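Local coordinates for protein 3-oxosteroid 1-dehydrogenase (PDB 7P18) that probably catalyses the introduction of a 1,2 double bond into the A ring of 3-oxosteroids, using FAD as its cofactor, at residues 18-23 against 211-216; 22-27 against 98-103. One frame throughout, in Å; residues are numbered along the deposited sequence. Where two conformers were deposited one is given.

Contact 1 of 2, residues 18-23 against 211-216; sequences GAMLAA and AMAAGL
Met20 and Leu216 form the centre of the contact, lying on the facing sides of two helical segments. Their beta carbons are 3.9 Å apart, Met20 CB to Leu216 CB, and the two CA atoms, Met20 to Leu216, come within 6.1 Å, the closest CA pair. The thioether does the rest of the reaching. Its chain runs out extended and then bends at the sulfur (chi3 -79°), which turns the methyl toward the other helix: Met20 CE lies 4.1 Å from Leu216 CB and 3.7 Å from Ala213 O. The methyl of Ala213 borders the same spot, with Met20 CE 4.3 Å from Ala213 CB. The next residue of helix 17-28, Leu21, has CG anti to its backbone N (chi1 -170°) and sends a single branch to the contact, Leu21 CD2 to Leu216 CD2 at 4.1 Å. Leu216 is thus the residue both neighbours share, met by Met20 at its CB and by Leu21 at CD2.

All four residues are buried, and every contact of side chain with side chain is apolar; the one polar atom touched is the Ala213 carbonyl oxygen, which Met20 CE merely abuts. The segment axes approach to 9.9 Å and run in roughly the same direction, inclined by 29°. Outside the pair, Met547 of helix 543-559 and Met105 each touch both Leu21 and Leu216, while Leu149 meets Ala213. The side chain of Met20 is about 8 Å from the bound FAD at nearest atoms. Helix 17-28 directly follows strand 10-13 of the parallel sheet, and Ala19 occupies the alanine position of what is probably a GxGxxA motif; the arrangement is that of the first beta-alpha unit of a Rossmann-type FAD-binding fold, with helix 208-222 packed alongside.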
ATOM      1  N   GLY A  18      -3.607  -9.949  -5.548  1.00 23.04           N
ATOM      2  CA  GLY A  18      -2.708 -11.071  -5.924  1.00 22.31           C
ATOM      3  C   GLY A  18      -3.498 -12.369  -6.028  1.00 23.34           C
ATOM      4  O   GLY A  18      -3.403 -13.097  -7.048  1.00 21.63           O
ATOM      5  N   ALA A  19      -4.320 -12.646  -5.018  1.00 21.44           N
ATOM      6  CA  ALA A  19      -5.141 -13.877  -4.943  1.00 22.82           C
ATOM      7  C   ALA A  19      -6.131 -13.927  -6.102  1.00 23.37           C
ATOM      8  O   ALA A  19      -6.213 -14.989  -6.738  1.00 25.07           O
ATOM      9  CB  ALA A  19      -5.831 -13.960  -3.592  1.00 23.30           C
ATOM     10  N   MET A  20      -6.863 -12.848  -6.371  1.00 22.95           N
ATOM     11  CA  MET A  20      -7.909 -12.858  -7.406  1.00 25.08           C
ATOM     12  C   MET A  20      -7.266 -12.947  -8.803  1.00 26.42           C
ATOM     13  O   MET A  20      -7.823 -13.667  -9.687  1.00 25.16           O
ATOM     14  CB  MET A  20      -8.819 -11.635  -7.247  1.00 26.70           C
ATOM     15  CG  MET A  20      -9.689 -11.695  -5.944  1.00 27.69           C
ATOM     16  SD  MET A  20     -11.117 -10.523  -6.011  1.00 26.95           S
ATOM     17  CE  MET A  20     -10.292  -8.984  -5.633  1.00 26.53           C
ATOM     18  N   LEU A  21      -6.128 -12.261  -9.015  1.00 25.91           N
ATOM     19  CA  LEU A  21      -5.357 -12.340 -10.291  1.00 23.03           C
ATOM     20  C   LEU A  21      -4.919 -13.791 -10.517  1.00 23.36           C
ATOM     21  O   LEU A  21      -5.158 -14.316 -11.628  1.00 23.82           O
ATOM     22  CB  LEU A  21      -4.155 -11.388 -10.245  1.00 23.47           C
ATOM     23  CG  LEU A  21      -3.382 -11.155 -11.559  1.00 23.23           C
ATOM     24  CD1 LEU A  21      -2.474 -12.325 -11.877  1.00 24.15           C
ATOM     25  CD2 LEU A  21      -4.308 -10.897 -12.716  1.00 24.54           C
ATOM     26  N   ALA A  22      -4.323 -14.430  -9.513  1.00 23.45           N
ATOM     27  CA  ALA A  22      -3.855 -15.825  -9.611  1.00 24.31           C
ATOM     28  C   ALA A  22      -5.051 -16.710  -9.983  1.00 28.25           C
ATOM     29  O   ALA A  22      -4.896 -17.600 -10.852  1.00 25.93           O
ATOM     30  CB  ALA A  22      -3.164 -16.267  -8.349  1.00 25.00           C
ATOM     31  N   ALA A  23      -6.206 -16.472  -9.365  1.00 27.35           N
ATOM     32  CA  ALA A  23      -7.445 -17.247  -9.601  1.00 27.94           C
ATOM     33  C   ALA A  23      -7.882 -17.106 -11.068  1.00 26.71           C
ATOM     34  O   ALA A  23      -8.182 -18.153 -11.719  1.00 29.52           O
ATOM     35  CB  ALA A  23      -8.530 -16.796  -8.638  1.00 26.45           C
ATOM     36  N   ALA A 211     -10.908   0.310  -7.875  1.00 25.29           N
ATOM     37  CA  ALA A 211     -11.047  -0.089  -9.302  1.00 26.24           C
ATOM     38  C   ALA A 211     -10.386  -1.446  -9.513  1.00 23.75           C
ATOM     39  O   ALA A 211     -10.930  -2.311 -10.167  1.00 25.40           O
ATOM     40  CB  ALA A 211     -10.466   0.945 -10.225  1.00 26.54           C
ATOM     41  N   MET A 212      -9.211  -1.623  -8.930  0.61 26.77           N
ATOM     42  CA  MET A 212      -8.431  -2.870  -9.058  0.61 24.22           C
ATOM     43  C   MET A 212      -9.249  -4.052  -8.507  0.61 25.49           C
ATOM     44  O   MET A 212      -9.413  -5.048  -9.223  0.61 22.81           O
ATOM     45  CB  MET A 212      -7.103  -2.712  -8.311  0.61 26.22           C
ATOM     46  CG  MET A 212      -6.229  -3.936  -8.343  0.61 23.60           C
ATOM     47  SD  MET A 212      -4.699  -3.626  -7.456  0.61 24.37           S
ATOM     48  CE  MET A 212      -5.313  -3.537  -5.787  0.61 26.65           C
ATOM     49  N   ALA A 213      -9.748  -3.948  -7.271  1.00 25.10           N
ATOM     50  CA  ALA A 213     -10.495  -5.027  -6.600  1.00 24.25           C
ATOM     51  C   ALA A 213     -11.833  -5.277  -7.300  1.00 23.32           C
ATOM     52  O   ALA A 213     -12.185  -6.457  -7.517  1.00 23.86           O
ATOM     53  CB  ALA A 213     -10.659  -4.714  -5.131  1.00 28.68           C
ATOM     54  N   ALA A 214     -12.556  -4.236  -7.678  1.00 26.12           N
ATOM     55  CA  ALA A 214     -13.824  -4.375  -8.447  1.00 25.56           C
ATOM     56  C   ALA A 214     -13.551  -5.086  -9.771  1.00 27.14           C
ATOM     57  O   ALA A 214     -14.272  -6.060 -10.119  1.00 31.28           O
ATOM     58  CB  ALA A 214     -14.394  -3.002  -8.711  1.00 27.84           C
ATOM     59  N   GLY A 215     -12.540  -4.596 -10.507  1.00 27.66           N
ATOM     60  CA  GLY A 215     -12.188  -5.174 -11.830  1.00 25.18           C
ATOM     61  C   GLY A 215     -11.799  -6.635 -11.726  1.00 26.08           C
ATOM     62  O   GLY A 215     -12.228  -7.420 -12.569  1.00 26.88           O
ATOM     63  N   LEU A 216     -11.019  -7.025 -10.706  1.00 27.44           N
ATOM     64  CA  LEU A 216     -10.589  -8.441 -10.557  1.00 24.38           C
ATOM     65  C   LEU A 216     -11.801  -9.275 -10.128  1.00 26.17           C
ATOM     66  O   LEU A 216     -11.955 -10.430 -10.606  1.00 25.40           O
ATOM     67  CB  LEU A 216      -9.426  -8.535  -9.571  1.00 24.21           C
ATOM     68  CG  LEU A 216      -8.106  -7.937 -10.080  1.00 24.05           C
ATOM     69  CD1 LEU A 216      -7.097  -7.811  -8.938  1.00 26.12           C
ATOM     70  CD2 LEU A 216      -7.531  -8.811 -11.193  1.00 25.08           C
TER

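Contact 2 of 2, residues 22-27 against 98-103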
ATOM      1  N   ALA A  22      -4.323 -14.430  -9.513  1.00 23.45           N
ATOM      2  CA  ALA A  22      -3.855 -15.825  -9.611  1.00 24.31           C
ATOM      3  C   ALA A  22      -5.051 -16.710  -9.983  1.00 28.25           C
ATOM      4  O   ALA A  22      -4.896 -17.600 -10.852  1.00 25.93           O
ATOM      5  CB  ALA A  22      -3.164 -16.267  -8.349  1.00 25.00           C
ATOM      6  N   ALA A  23      -6.206 -16.472  -9.365  1.00 27.35           N
ATOM      7  CA  ALA A  23      -7.445 -17.247  -9.601  1.00 27.94           C
ATOM      8  C   ALA A  23      -7.882 -17.106 -11.068  1.00 26.71           C
ATOM      9  O   ALA A  23      -8.182 -18.153 -11.719  1.00 29.52           O
ATOM     10  CB  ALA A  23      -8.530 -16.796  -8.638  1.00 26.45           C
ATOM     11  N   ALA A  24      -7.927 -15.902 -11.595  1.00 24.72           N
ATOM     12  CA  ALA A  24      -8.373 -15.644 -12.979  1.00 28.53           C
ATOM     13  C   ALA A  24      -7.383 -16.314 -13.940  1.00 31.21           C
ATOM     14  O   ALA A  24      -7.816 -16.935 -14.953  1.00 28.51           O
ATOM     15  CB  ALA A  24      -8.465 -14.167 -13.235  1.00 26.46           C
ATOM     16  N   ARG A  25      -6.097 -16.201 -13.640  1.00 28.05           N
ATOM     17  CA  ARG A  25      -5.038 -16.717 -14.538  1.00 27.82           C
ATOM     18  C   ARG A  25      -5.105 -18.244 -14.536  1.00 28.32           C
ATOM     19  O   ARG A  25      -5.009 -18.827 -15.628  1.00 28.22           O
ATOM     20  CB  ARG A  25      -3.656 -16.194 -14.154  1.00 27.23           C
ATOM     21  CG  ARG A  25      -2.536 -16.764 -15.014  1.00 25.64           C
ATOM     22  CD  ARG A  25      -2.636 -16.292 -16.448  1.00 26.65           C
ATOM     23  NE  ARG A  25      -1.494 -16.764 -17.226  1.00 27.60           N
ATOM     24  CZ  ARG A  25      -1.290 -16.517 -18.513  1.00 30.51           C
ATOM     25  NH1 ARG A  25      -2.127 -15.765 -19.221  1.00 29.10           N
ATOM     26  NH2 ARG A  25      -0.213 -17.020 -19.084  1.00 30.29           N
ATOM     27  N   ALA A  26      -5.215 -18.867 -13.366  1.00 27.26           N
ATOM     28  CA  ALA A  26      -5.274 -20.342 -13.229  1.00 26.48           C
ATOM     29  C   ALA A  26      -6.495 -20.836 -14.016  1.00 34.00           C
ATOM     30  O   ALA A  26      -6.366 -21.792 -14.805  1.00 29.40           O
ATOM     31  CB  ALA A  26      -5.323 -20.725 -11.786  1.00 27.73           C
ATOM     32  N   HIS A  27      -7.628 -20.153 -13.870  1.00 29.39           N
ATOM     33  CA  HIS A  27      -8.850 -20.476 -14.631  1.00 31.16           C
ATOM     34  C   HIS A  27      -8.550 -20.413 -16.132  1.00 33.02           C
ATOM     35  O   HIS A  27      -8.872 -21.402 -16.846  1.00 36.73           O
ATOM     36  CB  HIS A  27      -9.989 -19.539 -14.268  1.00 31.85           C
ATOM     37  CG  HIS A  27     -11.236 -19.838 -15.028  1.00 33.21           C
ATOM     38  ND1 HIS A  27     -11.493 -19.277 -16.257  1.00 34.41           N
ATOM     39  CD2 HIS A  27     -12.293 -20.617 -14.722  1.00 32.19           C
ATOM     40  CE1 HIS A  27     -12.671 -19.701 -16.671  1.00 37.47           C
ATOM     41  NE2 HIS A  27     -13.186 -20.496 -15.729  1.00 36.64           N
ATOM     42  N   VAL A  98       0.513  -7.426 -16.558  1.00 21.94           N
ATOM     43  CA  VAL A  98      -0.339  -6.258 -16.903  1.00 24.07           C
ATOM     44  C   VAL A  98      -0.913  -6.411 -18.313  1.00 25.20           C
ATOM     45  O   VAL A  98      -2.107  -6.063 -18.521  1.00 25.43           O
ATOM     46  CB  VAL A  98       0.393  -4.936 -16.688  1.00 26.31           C
ATOM     47  CG1 VAL A  98      -0.322  -3.738 -17.288  1.00 30.99           C
ATOM     48  CG2 VAL A  98       0.593  -4.745 -15.186  1.00 30.59           C
ATOM     49  N   GLU A  99      -0.129  -6.892 -19.282  1.00 25.13           N
ATOM     50  CA  GLU A  99      -0.694  -7.091 -20.647  1.00 25.20           C
ATOM     51  C   GLU A  99      -1.831  -8.105 -20.592  1.00 24.00           C
ATOM     52  O   GLU A  99      -2.804  -7.922 -21.341  1.00 26.35           O
ATOM     53  CB  GLU A  99       0.365  -7.578 -21.640  1.00 25.55           C
ATOM     54  CG  GLU A  99       1.287  -6.478 -22.081  1.00 25.45           C
ATOM     55  CD  GLU A  99       2.268  -6.920 -23.170  1.00 29.83           C
ATOM     56  OE1 GLU A  99       1.901  -7.765 -24.004  1.00 31.64           O
ATOM     57  OE2 GLU A  99       3.345  -6.374 -23.198  1.00 28.15           O
ATOM     58  N   TYR A 100      -1.705  -9.123 -19.750  1.00 25.53           N
ATOM     59  CA  TYR A 100      -2.711 -10.172 -19.545  1.00 24.16           C
ATOM     60  C   TYR A 100      -3.989  -9.538 -19.001  1.00 26.42           C
ATOM     61  O   TYR A 100      -5.071  -9.835 -19.550  1.00 25.25           O
ATOM     62  CB  TYR A 100      -2.219 -11.284 -18.611  1.00 23.53           C
ATOM     63  CG  TYR A 100      -3.322 -12.157 -18.060  1.00 24.02           C
ATOM     64  CD1 TYR A 100      -4.056 -13.004 -18.865  1.00 25.34           C
ATOM     65  CD2 TYR A 100      -3.673 -12.086 -16.717  1.00 24.41           C
ATOM     66  CE1 TYR A 100      -5.118 -13.756 -18.366  1.00 23.27           C
ATOM     67  CE2 TYR A 100      -4.714 -12.831 -16.200  1.00 24.82           C
ATOM     68  CZ  TYR A 100      -5.432 -13.688 -17.013  1.00 26.39           C
ATOM     69  OH  TYR A 100      -6.449 -14.425 -16.452  1.00 25.71           O
ATOM     70  N   ILE A 101      -3.881  -8.717 -17.959  1.00 25.92           N
ATOM     71  CA  ILE A 101      -5.065  -7.981 -17.434  1.00 27.04           C
ATOM     72  C   ILE A 101      -5.708  -7.206 -18.593  1.00 27.38           C
ATOM     73  O   ILE A 101      -6.932  -7.345 -18.804  1.00 28.14           O
ATOM     74  CB  ILE A 101      -4.699  -7.050 -16.271  1.00 25.88           C
ATOM     75  CG1 ILE A 101      -4.304  -7.841 -15.023  1.00 27.28           C
ATOM     76  CG2 ILE A 101      -5.872  -6.117 -16.022  1.00 24.87           C
ATOM     77  CD1 ILE A 101      -3.876  -6.998 -13.837  1.00 28.29           C
ATOM     78  N   ASN A 102      -4.929  -6.377 -19.290  1.00 27.11           N
ATOM     79  CA  ASN A 102      -5.472  -5.413 -20.272  1.00 27.14           C
ATOM     80  C   ASN A 102      -6.176  -6.154 -21.428  1.00 27.72           C
ATOM     81  O   ASN A 102      -7.210  -5.650 -21.877  1.00 25.84           O
ATOM     82  CB  ASN A 102      -4.409  -4.464 -20.785  1.00 27.68           C
ATOM     83  CG  ASN A 102      -4.020  -3.413 -19.790  1.00 27.99           C
ATOM     84  OD1 ASN A 102      -4.667  -3.278 -18.745  1.00 29.90           O
ATOM     85  ND2 ASN A 102      -2.903  -2.747 -20.069  1.00 29.49           N
ATOM     86  N   ALA A 103      -5.681  -7.318 -21.832  1.00 27.51           N
ATOM     87  CA  ALA A 103      -6.218  -8.065 -23.000  1.00 29.16           C
ATOM     88  C   ALA A 103      -7.421  -8.916 -22.554  1.00 32.66           C
ATOM     89  O   ALA A 103      -8.235  -9.229 -23.400  1.00 31.58           O
ATOM     90  CB  ALA A 103      -5.143  -8.911 -23.642  1.00 33.91           C
TER
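Arg25 lies across one face of the Tyr100 ring, and this pair carries most of the contact. Arg25 CD sits 4.0 Å from the centroid of the Tyr100 ring, 13° off the normal, a CH-pi contact. Further out, the guanidinium adds a cation-pi interaction, with Arg25 CZ 4.8 Å from the Tyr100 ring centroid. The guanidinium is not stacked flat: its plane is turned 77° from the ring, so an edge is presented, with Arg25 NH1 3.4 Å from Tyr100 CD1. A bend at chi2 (67°) folds the arginine chain back over the ring.

The tight part is at the phenol end, where Tyr100 OH is wedged against the first helix, 3.2 Å from Ala24 O, 3.3 Å from Arg25 CA and 3.8 Å from Ala24 CB. Its hydrogen bond goes instead to Asp28 OD2, on the same helix. A phenylalanine in place of Tyr100 would probably leave the Asp28 carboxylate without that hydroxyl partner. The more open side is the arginine end: Arg25 is partly exposed and lies about 3 Å, nearest atoms, from a glycerol probably from the crystallisation liquor, though NE bonds to Asn555 OD1 and NH2 is also hydrogen-bonded outside the segments. Helix 543-559 flanks Arg25 through Phe551 and Ala554; away from Tyr100, Ala23 meets Val33 and Val35 of strand 33-36, and Leu220 of helix 208-222 touches both Ala23 and Ala24.

Overall arrangement
Both contacts are made by helix 17-28, and their segments share Ala22 and Ala23, which touch neither partner segment. Contact 1 lies about 15 Å from the centre of the chain and contact 2 about 21 Å, centre to centre. Both are buried, all four touching residues of contact 1 being so, while in contact 2 Arg25 is partly exposed. The chemistry follows that gradient: the inner one, nearer the FAD, is carried by aliphatic and thioether side chains, whereas the outer one adds a charge over an aromatic face. They meet where Leu21 CD2 packs 3.8 Å from Ile101 CG1 and 4.0 Å from Tyr100 CE2. Helix 543-559 touches Leu21 and Leu216 in one and Arg25 in the other.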